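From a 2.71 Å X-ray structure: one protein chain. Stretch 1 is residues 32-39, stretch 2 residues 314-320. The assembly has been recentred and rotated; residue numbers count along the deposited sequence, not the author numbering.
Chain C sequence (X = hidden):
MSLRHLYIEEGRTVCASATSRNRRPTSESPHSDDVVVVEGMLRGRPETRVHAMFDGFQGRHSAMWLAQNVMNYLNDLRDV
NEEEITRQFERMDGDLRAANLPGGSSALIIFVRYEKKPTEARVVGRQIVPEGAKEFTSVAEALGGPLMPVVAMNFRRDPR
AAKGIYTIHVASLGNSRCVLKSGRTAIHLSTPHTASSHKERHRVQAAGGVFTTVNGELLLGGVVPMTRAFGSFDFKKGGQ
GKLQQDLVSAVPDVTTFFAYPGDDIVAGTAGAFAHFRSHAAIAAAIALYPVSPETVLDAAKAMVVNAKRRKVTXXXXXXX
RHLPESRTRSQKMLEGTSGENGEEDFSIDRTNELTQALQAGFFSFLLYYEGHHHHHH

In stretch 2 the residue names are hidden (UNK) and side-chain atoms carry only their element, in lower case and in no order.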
# COMPACT_ATOMS: atom_id res chain seq x y z
N SER C 32 10.04 -36.84 17.76
CA SER C 32 9.32 -35.61 17.44
C SER C 32 10.22 -34.42 17.68
O SER C 32 9.78 -33.38 18.18
CB SER C 32 8.07 -35.49 18.32
OG SER C 32 8.41 -35.45 19.70
N ASP C 33 11.49 -34.57 17.31
CA ASP C 33 12.51 -33.55 17.52
C ASP C 33 12.68 -32.51 16.41
O ASP C 33 13.23 -31.44 16.66
CB ASP C 33 13.87 -34.21 17.75
CG ASP C 33 13.92 -35.04 19.02
OD1 ASP C 33 14.94 -35.76 19.21
OD2 ASP C 33 12.96 -34.98 19.82
N ASP C 34 12.23 -32.81 15.20
CA ASP C 34 12.41 -31.88 14.10
C ASP C 34 11.29 -30.89 13.82
O ASP C 34 10.13 -31.14 14.10
CB ASP C 34 12.77 -32.64 12.82
CG ASP C 34 11.79 -33.76 12.52
OD1 ASP C 34 12.15 -34.65 11.72
OD2 ASP C 34 10.67 -33.74 13.07
N VAL C 35 11.67 -29.74 13.27
CA VAL C 35 10.75 -28.68 12.94
C VAL C 35 11.07 -28.23 11.52
O VAL C 35 12.23 -28.26 11.09
CB VAL C 35 10.93 -27.49 13.89
CG1 VAL C 35 9.75 -26.53 13.76
CG2 VAL C 35 11.06 -28.00 15.33
N VAL C 36 10.05 -27.83 10.77
CA VAL C 36 10.30 -27.39 9.40
C VAL C 36 9.63 -26.09 9.04
O VAL C 36 8.46 -25.87 9.35
CB VAL C 36 9.90 -28.47 8.37
CG1 VAL C 36 9.38 -29.69 9.10
CG2 VAL C 36 8.89 -27.92 7.37
N VAL C 37 10.41 -25.22 8.41
CA VAL C 37 9.92 -23.94 7.94
C VAL C 37 9.55 -24.26 6.50
O VAL C 37 10.39 -24.20 5.61
CB VAL C 37 11.03 -22.88 7.92
CG1 VAL C 37 10.44 -21.53 7.54
CG2 VAL C 37 11.70 -22.81 9.27
N VAL C 38 8.29 -24.63 6.29
CA VAL C 38 7.81 -24.97 4.95
C VAL C 38 7.99 -23.85 3.95
O VAL C 38 8.25 -24.10 2.79
CB VAL C 38 6.33 -25.35 4.96
CG1 VAL C 38 5.99 -26.18 3.71
CG2 VAL C 38 5.99 -26.09 6.25
N GLU C 39 7.85 -22.61 4.41
CA GLU C 39 8.00 -21.46 3.54
C GLU C 39 8.09 -20.17 4.34
O GLU C 39 7.44 -20.01 5.37
CB GLU C 39 6.81 -21.38 2.58
CG GLU C 39 6.60 -20.01 1.95
CD GLU C 39 6.85 -19.99 0.46
OE1 GLU C 39 8.02 -20.20 0.06
OE2 GLU C 39 5.89 -19.78 -0.30
N UNK C 314 14.64 -43.11 13.78
CA UNK C 314 14.58 -41.75 14.29
C UNK C 314 13.22 -41.21 13.85
O UNK C 314 12.31 -41.98 13.54
c UNK C 314 16.21 -39.75 14.45
n UNK C 314 19.49 -37.72 14.10
c UNK C 314 18.13 -38.09 14.62
c UNK C 314 15.71 -40.96 13.66
c UNK C 314 17.57 -39.30 13.89
N UNK C 315 13.06 -39.89 13.85
CA UNK C 315 11.81 -39.28 13.40
C UNK C 315 11.91 -39.01 11.89
O UNK C 315 13.00 -39.08 11.32
n UNK C 315 13.86 -37.47 13.73
o UNK C 315 12.79 -36.30 15.33
c UNK C 315 12.79 -37.19 14.47
c UNK C 315 11.53 -38.00 14.20
N UNK C 316 10.79 -38.70 11.25
CA UNK C 316 10.79 -38.48 9.80
C UNK C 316 10.07 -37.20 9.34
O UNK C 316 8.94 -36.93 9.72
c UNK C 316 10.19 -42.24 8.98
c UNK C 316 10.15 -39.50 7.57
c UNK C 316 10.14 -39.70 9.08
c UNK C 316 10.88 -40.98 9.46
N UNK C 317 10.75 -36.42 8.51
CA UNK C 317 10.16 -35.20 7.99
C UNK C 317 10.56 -34.99 6.54
O UNK C 317 11.71 -35.18 6.16
o UNK C 317 9.97 -34.11 10.11
c UNK C 317 10.57 -34.01 8.83
N UNK C 318 9.59 -34.59 5.73
CA UNK C 318 9.84 -34.39 4.32
C UNK C 318 9.33 -33.06 3.79
O UNK C 318 8.42 -32.44 4.36
o UNK C 318 7.77 -35.48 3.62
c UNK C 318 9.69 -36.88 4.02
c UNK C 318 9.20 -35.54 3.50
N UNK C 319 9.94 -32.63 2.69
CA UNK C 319 9.58 -31.39 2.04
C UNK C 319 9.80 -31.46 0.55
O UNK C 319 10.80 -31.99 0.07
c UNK C 319 11.47 -28.81 0.81
c UNK C 319 10.43 -26.83 -0.03
c UNK C 319 11.47 -27.72 -0.06
c UNK C 319 10.41 -30.23 2.59
c UNK C 319 10.42 -29.03 1.70
c UNK C 319 9.38 -27.02 0.85
c UNK C 319 9.38 -28.12 1.71
N UNK C 320 8.86 -30.89 -0.19
CA UNK C 320 8.95 -30.88 -1.63
C UNK C 320 8.47 -29.58 -2.20
O UNK C 320 7.46 -29.03 -1.77
c UNK C 320 8.10 -32.00 -2.25
c UNK C 320 8.02 -31.82 -3.77
c UNK C 320 8.68 -33.34 -1.90

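Position 314 carries four carbons in an unbranched row ending in a nitrogen, and none of these atoms touches stretch 1. That chain, extended through all four torsions, is a lysine: Lys314. A long charged side chain suits a partly exposed place in the loop that leads into the strand.

At position 315 there are two carbons, the second bearing one oxygen and one nitrogen, so the group is planar and amide-like. The CA-to-CB bond points toward stretch 1, and the side-chain oxygen lies 2.9 Å from Asp33 N. Two carbons ending in an amide make Asn315. Its OD1 accepts a hydrogen bond from Asp33 N, with an N-H...O angle of 146°, while ND2 is hydrogen-bonded elsewhere in the structure. An amide suits this buried site because it offers an acceptor and a donor at once, and both are used.

Position 316 has four carbons, forked at the first, with one arm two carbons long. Its CA-to-CB bond points away from stretch 1, and its side chain makes no contact with it. This is isoleucine, Ile316; a branched, wholly apolar side chain fits a buried position where no polar partner from stretch 1 is within reach.

Position 317 is small: one carbon, then one oxygen. The CA-to-CB bond again points toward stretch 1, and the oxygen sits 2.8 Å from Asp34 OD1. A single carbon with a hydroxyl is serine, Ser317. Its OG donates a hydrogen bond to Asp34 OD1, giving the buried carboxylate a neutral donor. Beside it, Ser317 CB lies 4.5 Å from Val36 CG1, a looser carbon-to-carbon approach.

Position 318 shows one carbon carrying an oxygen and a carbon. The CA-to-CB bond points away from stretch 1, and the side chain is out of contact with it. The pattern is that of threonine, Thr318. Its OG1 is hydrogen-bonded elsewhere in the structure, so the buried hydroxyl is not left without a partner.

At position 319 one carbon leads to a ring of six carbons with no heteroatom. The CA-to-CB bond points toward stretch 1, and a ring carbon lies 3.7 Å from Val38 O. This is phenylalanine, Phe319; the ring carbon near Val38 O is CE1, and CD1 lies 4.4 Å from Val38 CG1. The carbonyl approaches the ring obliquely, and a flat apolar ring can fill the space beside the valine.

Position 320 bears one carbon carrying two more, and has no contact with stretch 1. It is a valine, Val320, whose beta-branched side chain is well suited to a buried strand.

The two segments run in nearly the same direction, 7° apart, and bury 336 Å² between them. Alternation along stretch 2 turns 315, 317 and 319 toward stretch 1, and 316 and 318 away. Two hydrogen bonds, at Asp33 and Asp34, fix the loop end of stretch 1, whereas farther along no hydrogen bond crosses, and the Phe319 ring packs against Val38, its carbonyl oxygen as well as its side chain.

Stretch 2 314-320: KNISTFV
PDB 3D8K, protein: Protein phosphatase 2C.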